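PDB 4Q5W: maternal protein tudor from Drosophila melanogaster, which binds partner proteins in a methylation-dependent manner, is required in oogenesis for primordial germ cell formation and may act in Piwi-interacting RNA metabolism. Local coordinates for residues R16-F21 with P105-C110; M52-F57 with Y94-E99; F63-I68 with I80-G85; D74-V79 with T87-K92. All blocks are in the same frame, centred on the assembly; numbering follows the deposited sequence. Where two conformers were deposited one is given.

Contact 1 of 4, residues R16-F21 with P105-C110; sequences RIYLQF and PVAEIC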
# COMPACT_ATOMS: atom_id res chain seq x y z
N ARG A 16 1.83 -7.16 6.48
CA ARG A 16 1.23 -5.84 6.43
C ARG A 16 1.16 -5.37 4.98
O ARG A 16 2.09 -4.73 4.47
CB ARG A 16 2.03 -4.85 7.31
CG ARG A 16 1.38 -3.48 7.45
CD ARG A 16 2.10 -2.64 8.49
NE ARG A 16 1.67 -1.25 8.48
CZ ARG A 16 0.75 -0.74 9.28
NH1 ARG A 16 0.42 0.54 9.21
NH2 ARG A 16 0.13 -1.52 10.16
N ILE A 17 0.06 -5.70 4.33
CA ILE A 17 -0.11 -5.45 2.92
C ILE A 17 -1.35 -4.58 2.72
O ILE A 17 -2.42 -4.93 3.21
CB ILE A 17 -0.31 -6.78 2.15
CG1 ILE A 17 0.89 -7.70 2.36
CG2 ILE A 17 -0.52 -6.54 0.65
CD1 ILE A 17 0.67 -9.08 1.77
N TYR A 18 -1.19 -3.45 2.03
CA TYR A 18 -2.30 -2.56 1.70
C TYR A 18 -2.99 -2.99 0.42
O TYR A 18 -2.33 -3.15 -0.61
CB TYR A 18 -1.78 -1.13 1.52
CG TYR A 18 -1.37 -0.45 2.81
CD1 TYR A 18 -0.12 -0.69 3.38
CD2 TYR A 18 -2.21 0.45 3.43
CE1 TYR A 18 0.26 -0.06 4.55
CE2 TYR A 18 -1.84 1.08 4.61
CZ TYR A 18 -0.61 0.82 5.16
OH TYR A 18 -0.24 1.45 6.33
N LEU A 19 -4.31 -3.19 0.47
CA LEU A 19 -5.09 -3.60 -0.70
C LEU A 19 -6.31 -2.73 -0.88
O LEU A 19 -6.97 -2.38 0.09
CB LEU A 19 -5.62 -5.04 -0.55
CG LEU A 19 -4.68 -6.23 -0.62
CD1 LEU A 19 -3.93 -6.30 0.66
CD2 LEU A 19 -5.44 -7.51 -0.85
N GLN A 20 -6.65 -2.46 -2.13
CA GLN A 20 -7.91 -1.79 -2.43
C GLN A 20 -8.89 -2.81 -2.98
O GLN A 20 -8.68 -3.36 -4.05
CB GLN A 20 -7.68 -0.68 -3.45
CG GLN A 20 -6.74 0.41 -2.95
CD GLN A 20 -6.48 1.46 -4.00
OE1 GLN A 20 -6.82 1.28 -5.17
NE2 GLN A 20 -5.90 2.57 -3.58
N PHE A 21 -9.95 -3.08 -2.23
CA PHE A 21 -10.94 -4.07 -2.66
C PHE A 21 -11.81 -3.49 -3.76
O PHE A 21 -12.08 -2.29 -3.78
CB PHE A 21 -11.76 -4.56 -1.47
CG PHE A 21 -10.99 -5.51 -0.60
CD1 PHE A 21 -10.25 -5.04 0.46
CD2 PHE A 21 -10.99 -6.87 -0.87
CE1 PHE A 21 -9.52 -5.91 1.26
CE2 PHE A 21 -10.27 -7.75 -0.07
CZ PHE A 21 -9.53 -7.27 0.99
N PRO A 105 -9.91 5.82 4.59
CA PRO A 105 -8.90 5.45 3.60
C PRO A 105 -9.40 4.29 2.75
O PRO A 105 -10.03 3.36 3.27
CB PRO A 105 -7.71 4.99 4.46
CG PRO A 105 -7.90 5.64 5.77
CD PRO A 105 -9.38 5.75 5.97
N VAL A 106 -9.10 4.33 1.47
CA VAL A 106 -9.59 3.32 0.54
C VAL A 106 -8.92 1.97 0.82
O VAL A 106 -9.60 0.97 1.07
CB VAL A 106 -9.35 3.77 -0.90
CG1 VAL A 106 -9.65 2.63 -1.88
CG2 VAL A 106 -10.22 4.98 -1.21
N ALA A 107 -7.59 1.97 0.82
CA ALA A 107 -6.82 0.76 1.12
C ALA A 107 -7.08 0.21 2.52
O ALA A 107 -7.17 0.96 3.50
CB ALA A 107 -5.32 1.01 0.94
N GLU A 108 -7.18 -1.12 2.61
CA GLU A 108 -7.29 -1.80 3.89
C GLU A 108 -6.03 -2.63 4.08
O GLU A 108 -5.42 -3.06 3.11
CB GLU A 108 -8.53 -2.69 3.93
CG GLU A 108 -9.81 -1.92 3.75
CD GLU A 108 -11.02 -2.81 3.55
OE1 GLU A 108 -12.04 -2.31 3.04
OE2 GLU A 108 -10.96 -4.02 3.89
N ILE A 109 -5.64 -2.85 5.33
CA ILE A 109 -4.44 -3.64 5.60
C ILE A 109 -4.78 -5.09 5.92
O ILE A 109 -5.67 -5.38 6.73
CB ILE A 109 -3.66 -3.06 6.78
CG1 ILE A 109 -3.28 -1.60 6.51
CG2 ILE A 109 -2.42 -3.89 7.06
CD1 ILE A 109 -2.65 -0.91 7.71
N CYS A 110 -4.07 -6.01 5.28
CA CYS A 110 -4.22 -7.43 5.57
C CYS A 110 -2.86 -8.07 5.73
O CYS A 110 -1.83 -7.46 5.43
CB CYS A 110 -4.97 -8.13 4.44
SG CYS A 110 -6.63 -7.49 4.21
O HOH W 1 -10.44 -1.44 -0.02

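Contact 2 of 4, residues M52-F57 with Y94-E99; sequences MCVVQF and YELPQE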
# COMPACT_ATOMS: atom_id res chain seq x y z
N MET A 52 -4.23 15.47 8.73
CA MET A 52 -4.68 15.05 7.42
C MET A 52 -4.54 16.21 6.45
O MET A 52 -4.83 17.35 6.81
CB MET A 52 -6.14 14.60 7.48
CG MET A 52 -6.45 13.66 8.63
SD MET A 52 -5.47 12.16 8.56
CE MET A 52 -5.79 11.64 6.91
N CYS A 53 -4.10 15.91 5.24
CA CYS A 53 -3.83 16.94 4.24
C CYS A 53 -3.75 16.30 2.85
O CYS A 53 -4.16 15.16 2.67
CB CYS A 53 -2.54 17.68 4.57
SG CYS A 53 -1.12 16.60 4.84
N VAL A 54 -3.25 17.05 1.88
CA VAL A 54 -3.05 16.54 0.52
C VAL A 54 -1.63 16.86 0.08
O VAL A 54 -1.12 17.94 0.40
CB VAL A 54 -4.05 17.18 -0.48
CG1 VAL A 54 -3.71 16.78 -1.92
CG2 VAL A 54 -5.47 16.75 -0.15
N VAL A 55 -0.97 15.95 -0.63
CA VAL A 55 0.35 16.26 -1.17
C VAL A 55 0.44 15.91 -2.64
O VAL A 55 -0.37 15.13 -3.15
CB VAL A 55 1.47 15.50 -0.42
CG1 VAL A 55 1.43 15.81 1.07
CG2 VAL A 55 1.34 13.99 -0.65
N GLN A 56 1.41 16.50 -3.33
CA GLN A 56 1.76 16.06 -4.68
C GLN A 56 2.82 14.97 -4.57
O GLN A 56 3.80 15.14 -3.87
CB GLN A 56 2.28 17.22 -5.53
CG GLN A 56 2.54 16.86 -7.00
CD GLN A 56 2.79 18.09 -7.86
OE1 GLN A 56 3.28 19.11 -7.38
NE2 GLN A 56 2.45 17.99 -9.15
N PHE A 57 2.59 13.85 -5.25
CA PHE A 57 3.54 12.73 -5.26
C PHE A 57 4.55 12.98 -6.37
O PHE A 57 4.17 13.20 -7.52
CB PHE A 57 2.78 11.43 -5.51
CG PHE A 57 3.59 10.16 -5.33
CD1 PHE A 57 4.72 10.13 -4.53
CD2 PHE A 57 3.19 8.98 -5.96
CE1 PHE A 57 5.44 8.95 -4.36
CE2 PHE A 57 3.90 7.80 -5.80
CZ PHE A 57 5.03 7.78 -5.01
N TYR A 94 -0.98 20.68 1.15
CA TYR A 94 -2.21 21.36 0.78
C TYR A 94 -3.31 20.96 1.76
O TYR A 94 -3.24 19.89 2.38
CB TYR A 94 -2.63 21.00 -0.65
CG TYR A 94 -1.61 21.33 -1.70
CD1 TYR A 94 -0.59 20.44 -2.02
CD2 TYR A 94 -1.68 22.53 -2.40
CE1 TYR A 94 0.34 20.73 -2.99
CE2 TYR A 94 -0.75 22.84 -3.38
CZ TYR A 94 0.26 21.94 -3.66
OH TYR A 94 1.18 22.24 -4.62
N GLU A 95 -4.32 21.81 1.90
CA GLU A 95 -5.47 21.51 2.74
C GLU A 95 -6.29 20.38 2.11
O GLU A 95 -6.43 20.32 0.89
CB GLU A 95 -6.37 22.74 2.91
CG GLU A 95 -5.66 24.01 3.33
CD GLU A 95 -5.16 23.99 4.77
OE1 GLU A 95 -5.40 23.00 5.48
OE2 GLU A 95 -4.52 24.97 5.18
N LEU A 96 -6.83 19.51 2.94
CA LEU A 96 -7.77 18.49 2.47
C LEU A 96 -9.15 19.12 2.27
O LEU A 96 -9.73 19.65 3.22
CB LEU A 96 -7.86 17.36 3.47
CG LEU A 96 -8.83 16.23 3.09
CD1 LEU A 96 -8.24 15.44 1.93
CD2 LEU A 96 -9.09 15.34 4.29
N PRO A 97 -9.67 19.07 1.04
CA PRO A 97 -11.01 19.63 0.80
C PRO A 97 -12.04 18.98 1.72
O PRO A 97 -11.95 17.77 2.00
CB PRO A 97 -11.28 19.27 -0.66
CG PRO A 97 -9.92 19.23 -1.29
CD PRO A 97 -9.03 18.63 -0.21
N GLN A 98 -12.99 19.78 2.20
CA GLN A 98 -13.97 19.34 3.20
C GLN A 98 -14.74 18.08 2.84
O GLN A 98 -15.11 17.29 3.72
CB GLN A 98 -14.95 20.49 3.49
CG GLN A 98 -15.93 20.21 4.62
CD GLN A 98 -15.24 20.03 5.97
OE1 GLN A 98 -14.07 20.40 6.14
NE2 GLN A 98 -15.96 19.48 6.93
N GLU A 99 -15.00 17.89 1.55
CA GLU A 99 -15.82 16.76 1.09
C GLU A 99 -15.19 15.39 1.37
O GLU A 99 -15.88 14.37 1.29
CB GLU A 99 -16.14 16.90 -0.41
CG GLU A 99 -14.92 16.94 -1.32
CD GLU A 99 -15.28 17.04 -2.79
OE1 GLU A 99 -16.46 16.80 -3.13
OE2 GLU A 99 -14.40 17.37 -3.60
O HOH W 2 -6.20 19.69 5.83
O HOH W 3 3.37 20.36 -4.90

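Contact 3 of 4, residues F63-I68 with I80-G85; sequences FYRSRI and ILIDYG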
# COMPACT_ATOMS: atom_id res chain seq x y z
N PHE A 63 -1.99 14.28 -7.24
CA PHE A 63 -2.30 14.64 -5.85
C PHE A 63 -3.00 13.53 -5.07
O PHE A 63 -3.83 12.81 -5.61
CB PHE A 63 -3.12 15.94 -5.82
CG PHE A 63 -2.35 17.15 -6.31
CD1 PHE A 63 -2.37 17.50 -7.65
CD2 PHE A 63 -1.62 17.93 -5.43
CE1 PHE A 63 -1.66 18.61 -8.11
CE2 PHE A 63 -0.92 19.05 -5.88
CZ PHE A 63 -0.94 19.38 -7.21
N TYR A 64 -2.66 13.42 -3.79
CA TYR A 64 -3.10 12.31 -2.94
C TYR A 64 -3.50 12.77 -1.54
O TYR A 64 -2.88 13.67 -0.97
CB TYR A 64 -1.96 11.32 -2.79
CG TYR A 64 -1.60 10.59 -4.05
CD1 TYR A 64 -0.75 11.15 -4.99
CD2 TYR A 64 -2.10 9.32 -4.29
CE1 TYR A 64 -0.43 10.47 -6.17
CE2 TYR A 64 -1.77 8.63 -5.45
CZ TYR A 64 -0.93 9.20 -6.37
OH TYR A 64 -0.61 8.51 -7.52
N ARG A 65 -4.51 12.13 -0.98
CA ARG A 65 -4.81 12.32 0.43
C ARG A 65 -3.66 11.79 1.25
O ARG A 65 -3.14 10.70 0.97
CB ARG A 65 -6.09 11.60 0.82
CG ARG A 65 -7.33 12.15 0.13
CD ARG A 65 -8.56 11.82 0.94
NE ARG A 65 -8.81 10.38 0.98
CZ ARG A 65 -9.73 9.81 1.77
NH1 ARG A 65 -9.89 8.49 1.75
NH2 ARG A 65 -10.47 10.57 2.56
N SER A 66 -3.27 12.53 2.28
CA SER A 66 -2.09 12.18 3.06
C SER A 66 -2.27 12.39 4.55
O SER A 66 -3.12 13.17 4.98
CB SER A 66 -0.89 13.00 2.58
OG SER A 66 -1.22 14.39 2.58
N ARG A 67 -1.43 11.72 5.33
CA ARG A 67 -1.36 11.93 6.77
C ARG A 67 0.10 12.10 7.16
O ARG A 67 0.97 11.37 6.68
CB ARG A 67 -1.98 10.76 7.55
CG ARG A 67 -1.87 10.91 9.06
CD ARG A 67 -2.77 9.91 9.81
NE ARG A 67 -2.68 8.57 9.25
CZ ARG A 67 -1.74 7.68 9.57
NH1 ARG A 67 -1.75 6.47 9.01
NH2 ARG A 67 -0.80 7.99 10.45
N ILE A 68 0.37 13.08 8.01
CA ILE A 68 1.74 13.36 8.42
C ILE A 68 2.26 12.27 9.36
O ILE A 68 1.67 12.01 10.41
CB ILE A 68 1.84 14.72 9.14
CG1 ILE A 68 1.27 15.84 8.26
CG2 ILE A 68 3.29 15.03 9.51
CD1 ILE A 68 2.01 16.05 6.96
N ILE A 80 2.21 9.53 4.73
CA ILE A 80 1.62 8.34 4.12
C ILE A 80 0.53 8.77 3.14
O ILE A 80 -0.28 9.65 3.45
CB ILE A 80 1.08 7.32 5.17
CG1 ILE A 80 0.39 6.14 4.47
CG2 ILE A 80 0.11 7.98 6.13
CD1 ILE A 80 -0.04 5.01 5.43
N LEU A 81 0.51 8.17 1.96
CA LEU A 81 -0.59 8.37 1.03
C LEU A 81 -1.68 7.40 1.44
O LEU A 81 -1.65 6.22 1.07
CB LEU A 81 -0.16 8.13 -0.42
CG LEU A 81 1.14 8.84 -0.86
CD1 LEU A 81 1.40 8.62 -2.34
CD2 LEU A 81 1.09 10.33 -0.53
N ILE A 82 -2.62 7.90 2.24
CA ILE A 82 -3.53 7.05 3.00
C ILE A 82 -4.38 6.10 2.17
O ILE A 82 -4.76 5.03 2.65
CB ILE A 82 -4.45 7.86 3.93
CG1 ILE A 82 -5.34 8.82 3.12
CG2 ILE A 82 -3.62 8.61 4.96
CD1 ILE A 82 -6.50 9.38 3.93
N ASP A 83 -4.68 6.48 0.93
CA ASP A 83 -5.52 5.64 0.10
C ASP A 83 -4.74 4.47 -0.48
O ASP A 83 -5.34 3.53 -0.98
CB ASP A 83 -6.21 6.46 -0.99
CG ASP A 83 -7.26 7.39 -0.42
OD1 ASP A 83 -7.96 6.97 0.53
OD2 ASP A 83 -7.39 8.54 -0.90
N TYR A 84 -3.41 4.52 -0.38
CA TYR A 84 -2.54 3.53 -1.03
C TYR A 84 -1.61 2.80 -0.07
O TYR A 84 -1.38 1.59 -0.21
CB TYR A 84 -1.73 4.18 -2.16
CG TYR A 84 -2.60 4.71 -3.27
CD1 TYR A 84 -3.22 5.96 -3.16
CD2 TYR A 84 -2.84 3.96 -4.40
CE1 TYR A 84 -4.03 6.44 -4.17
CE2 TYR A 84 -3.65 4.44 -5.41
CZ TYR A 84 -4.24 5.68 -5.28
OH TYR A 84 -5.04 6.15 -6.30
N GLY A 85 -1.05 3.54 0.88
CA GLY A 85 -0.21 2.93 1.90
C GLY A 85 1.27 3.26 1.85
O GLY A 85 1.95 3.16 2.87
O HOH W 4 -5.43 9.79 -2.38
O HOH W 5 -3.74 8.69 -0.87

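Contact 4 of 4, residues D74-V79 with T87-K92; sequences DDQYKV and TTVVDK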
# COMPACT_ATOMS: atom_id res chain seq x y z
N ASP A 74 14.31 21.15 7.84
CA ASP A 74 14.24 21.86 6.56
C ASP A 74 12.81 21.96 6.01
O ASP A 74 12.60 22.01 4.80
CB ASP A 74 15.18 21.24 5.52
CG ASP A 74 16.64 21.55 5.80
OD1 ASP A 74 17.27 20.81 6.59
OD2 ASP A 74 17.16 22.53 5.23
N ASP A 75 11.85 21.99 6.92
CA ASP A 75 10.44 22.12 6.57
C ASP A 75 9.95 21.02 5.62
O ASP A 75 9.13 21.27 4.73
CB ASP A 75 10.15 23.50 5.99
CG ASP A 75 10.08 24.57 7.06
OD1 ASP A 75 10.77 24.42 8.09
OD2 ASP A 75 9.33 25.55 6.87
N GLN A 76 10.46 19.81 5.82
CA GLN A 76 9.97 18.66 5.07
C GLN A 76 9.10 17.79 5.96
O GLN A 76 9.14 17.90 7.18
CB GLN A 76 11.14 17.86 4.49
CG GLN A 76 11.91 18.61 3.42
CD GLN A 76 12.77 17.69 2.58
OE1 GLN A 76 13.56 16.90 3.11
NE2 GLN A 76 12.61 17.76 1.27
N TYR A 77 8.30 16.92 5.34
CA TYR A 77 7.44 16.00 6.07
C TYR A 77 7.52 14.63 5.43
O TYR A 77 7.53 14.52 4.21
CB TYR A 77 5.98 16.45 6.00
CG TYR A 77 5.71 17.84 6.53
CD1 TYR A 77 5.20 18.01 7.81
CD2 TYR A 77 5.94 18.97 5.76
CE1 TYR A 77 4.94 19.27 8.31
CE2 TYR A 77 5.68 20.24 6.25
CZ TYR A 77 5.18 20.38 7.52
OH TYR A 77 4.90 21.62 8.03
N LYS A 78 7.58 13.59 6.26
CA LYS A 78 7.33 12.24 5.78
C LYS A 78 5.84 11.98 5.95
O LYS A 78 5.30 12.16 7.05
CB LYS A 78 8.12 11.19 6.55
CG LYS A 78 7.84 9.76 6.05
CD LYS A 78 8.70 8.71 6.74
CE LYS A 78 8.50 7.33 6.09
NZ LYS A 78 9.22 6.24 6.82
N VAL A 79 5.18 11.60 4.87
CA VAL A 79 3.75 11.39 4.89
C VAL A 79 3.39 10.00 4.37
O VAL A 79 4.19 9.38 3.67
CB VAL A 79 3.02 12.42 4.01
CG1 VAL A 79 3.39 13.84 4.43
CG2 VAL A 79 3.35 12.19 2.54
N THR A 87 4.76 5.57 1.48
CA THR A 87 5.18 6.81 2.12
C THR A 87 6.09 7.61 1.19
O THR A 87 6.65 7.08 0.24
CB THR A 87 5.90 6.56 3.45
OG1 THR A 87 7.19 5.97 3.22
CG2 THR A 87 5.08 5.67 4.36
N THR A 88 6.25 8.89 1.50
CA THR A 88 7.11 9.74 0.69
C THR A 88 7.41 11.00 1.46
O THR A 88 6.79 11.28 2.49
CB THR A 88 6.45 10.07 -0.67
OG1 THR A 88 7.39 10.75 -1.51
CG2 THR A 88 5.23 10.94 -0.48
N VAL A 89 8.38 11.76 0.97
CA VAL A 89 8.81 12.99 1.64
C VAL A 89 8.53 14.18 0.75
O VAL A 89 8.95 14.21 -0.41
CB VAL A 89 10.30 12.95 1.99
CG1 VAL A 89 10.77 14.32 2.44
CG2 VAL A 89 10.55 11.91 3.07
N VAL A 90 7.81 15.15 1.29
CA VAL A 90 7.40 16.33 0.54
C VAL A 90 7.83 17.59 1.27
O VAL A 90 8.17 17.55 2.46
CB VAL A 90 5.88 16.35 0.33
CG1 VAL A 90 5.41 15.06 -0.33
CG2 VAL A 90 5.18 16.55 1.66
N ASP A 91 7.83 18.72 0.57
CA ASP A 91 8.17 19.98 1.20
C ASP A 91 7.02 20.98 1.12
O ASP A 91 7.18 22.14 1.50
CB ASP A 91 9.46 20.57 0.62
CG ASP A 91 9.34 20.94 -0.84
OD1 ASP A 91 8.30 20.63 -1.46
OD2 ASP A 91 10.29 21.56 -1.37
N LYS A 92 5.88 20.52 0.65
CA LYS A 92 4.69 21.36 0.52
C LYS A 92 3.42 20.57 0.82
O LYS A 92 3.26 19.44 0.35
CB LYS A 92 4.61 21.97 -0.87
CG LYS A 92 3.46 22.94 -1.05
CD LYS A 92 3.47 23.53 -2.45
CE LYS A 92 2.39 24.59 -2.62
NZ LYS A 92 2.38 25.13 -4.00
O HOH W 6 7.44 23.14 4.09

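Contact 1 of 4, residues R16-F21 with P105-C110
R16 leans obliquely on I109: its CG, anti to the backbone N (chi1 -173°), lies 3.8 Å from I109 CG2, and farther along the extended chain one face of the guanidinium receives I109 CD1, toward its rim. I17 begins the antiparallel backbone pairing, giving and accepting a hydrogen bond with C110; I17 N to C110 O measures 2.8 Å. Y18 and I109 share a sheet face and run side by side, pointing the same way. I109 CG1 makes a CH-pi contact 3.9 Å from the centroid of the Y18 ring, while A107 CB meets the edge of that ring. An alanine in place of Y18 would probably leave I109 CG1 and CD1 without their aromatic support and open a gap beside A107. L19, on the face of I17, pairs with E108, whose N lies 2.8 Å from L19 O. Q20 sets CG 3.8 Å from V106 CG1; its NE2 is bonded to D83 O. F21 crosses the E108 side chain at about a right angle, F21 CE1 lying 3.5 Å from E108 OE2, an oxygen also hydrogen-bonded to a HEPES molecule probably from the crystallisation liquor, and one water bridges F21 N and V106 O. Strand 16-21 runs between strands 5-11 and 108-112 of the five-stranded sheet, with L19 and F21 touching strand 139-144 and V106 packing on M28 and I31 of helix 25-37.

Contact 2 of 4, residues M52-F57 with Y94-E99
V54 and Y94 form a single antiparallel hydrogen-bonded bridge, by which the segment following strand 87-90 comes back to the edge strand 52-56 of the Tudor domain, a member of the SH3 clan. Two backbone bonds make this bridge. Y94 N approaches V54 O at 2.8 Å, whereas V54 N reaches Y94 O at 2.9 Å from above that carbonyl's plane, 36° out of it. Past the bridge the segments no longer run antiparallel, and a water that donates to M52 O and accepts from L96 N joins them.

Apolar packing supplies the second component. V54 and L96 cross at about a right angle, with V54 CG2 3.7 Å from L96 CD1; the same methyl lies 4.0 Å from P97 CD. V54 and P97 also touch L35 of helix 25-37, which places this cluster between the strand and the helix.

The aromatic ring is the third element. Y94 CG stands anti to its own carbonyl carbon (chi1 -59°), and the ring turns an edge to V54 O, CD1 lying 3.5 Å from that oxygen. F63 meets the ring in an edge-to-face pair. At the polar ends, where Q56 NE2 is held by L61 O, a water donates to Q56 OE1 at 2.8 Å and lies 2.9 Å from Y94 OH.

Contact 3 of 4, residues F63-I68 with I80-G85
R65 grips D83 side-on with two nitrogens, NE to OD2 at 3.0 Å and NH1 to OD1 at 2.7 Å. Guanidinium and carboxylate are nearly coplanar, 26° apart; OD1 accepts on its syn lone pair, and OD2 is met on the syn side, somewhat out of the carboxylate plane. I82 CD1 covers one guanidinium face, over its centre. A leucine in place of R65 would probably leave the D83 carboxylate without its paired charge and both of its guanidinium bonds.

Beside the bridge, the edge of Y64 points toward the face of Y84 in an offset edge-to-face pair, with centroids 5.3 Å apart and planes at 75°. L81 CD1 lies over a face of the Y64 ring, 4.1 Å from its centroid. At the other end, R67 and I80 exchange two backbone bonds, and I80 CG2 sits over a face of the R67 guanidinium.

The next shell fixes these groups. One water links R65 N to D83 OD2, and a second joins R65 O to D83 N. L81 O accepts from both Y84 N and G85 N, closing the turn that presents D83 and Y84. R65 also donates to I103 O and K104 O, D83 OD1 accepts from V106 N, and Y64 OH bonds to D60.

The hairpin of strands 63-71 and 77-81 belongs to the SH3-like Tudor barrel. Its paired tyrosines probably lie where methylarginine-reading Tudor domains carry their aromatic cage, consistent with a role in recognising dimethylarginine.

Contact 4 of 4, residues D74-V79 with T87-K92
V79 and T88 lie side by side and point the same way, with V79 CG2 3.8 Å from T88 CG2. A chi1 of -55° sets V79 CG1 anti to the carbonyl carbon, which leaves CG2 between backbone N and carbonyl carbon, beside the threonine methyl. The backbone beneath is a hydrogen-bonded antiparallel pair: V79 N meets T88 O at 2.9 Å, and T88 N returns a bond to V79 O.

V90 faces the same way, with CG2 4.3 Å from V79 CG1 and 4.4 Å from Y77 CB, and the apolar side chains of V79, V90 and Y77 thus lie together on one face. Y77 and V90 are the second hydrogen-bonded pair, each N donating to the other's carbonyl O at 3.0 Å.

V89 turns to the opposite face. Its CG1 meets the Q76 side chain, which crosses it at about a right angle, and its CG2 comes near K78 CB. Farther along this more polar face K78 stretches out fully extended, bringing CE to 3.4 Å from T87 OG1. Just before strand 77-81 starts and just after strand 87-90 ends, a water donates to both D75 O and D91 O.

The two segments form the hairpin of strands 77-81 and 87-90. Strand 77-81 pairs on its other side with strand 63-71, where I68 touches both Y77 and V79, while strand 87-90 is outermost in the four-stranded sheet and T88 packs on F57.

Contacts 2, 3 and 4 all reach one four-stranded antiparallel sheet, the Tudor core, in which strands 52-56, 63-71, 77-81 and 87-90 follow chain order; contacts 3 and 4 share strand 77-81, and their centres are about 12 Å apart. Contact 2, centred about 9 Å from the centre of contact 3, brings the chain after strand 87-90 back to strand 52-56. All three are nested inside the loop closed by contact 1, which belongs to the separate five-stranded sheet. Contact 1 lies about 20 Å from contact 2 and about 22 Å from contact 4, centre to centre, but only about 12 Å from contact 3, which it touches. The two halves of this extended Tudor unit are thus joined directly at D83 and Y84.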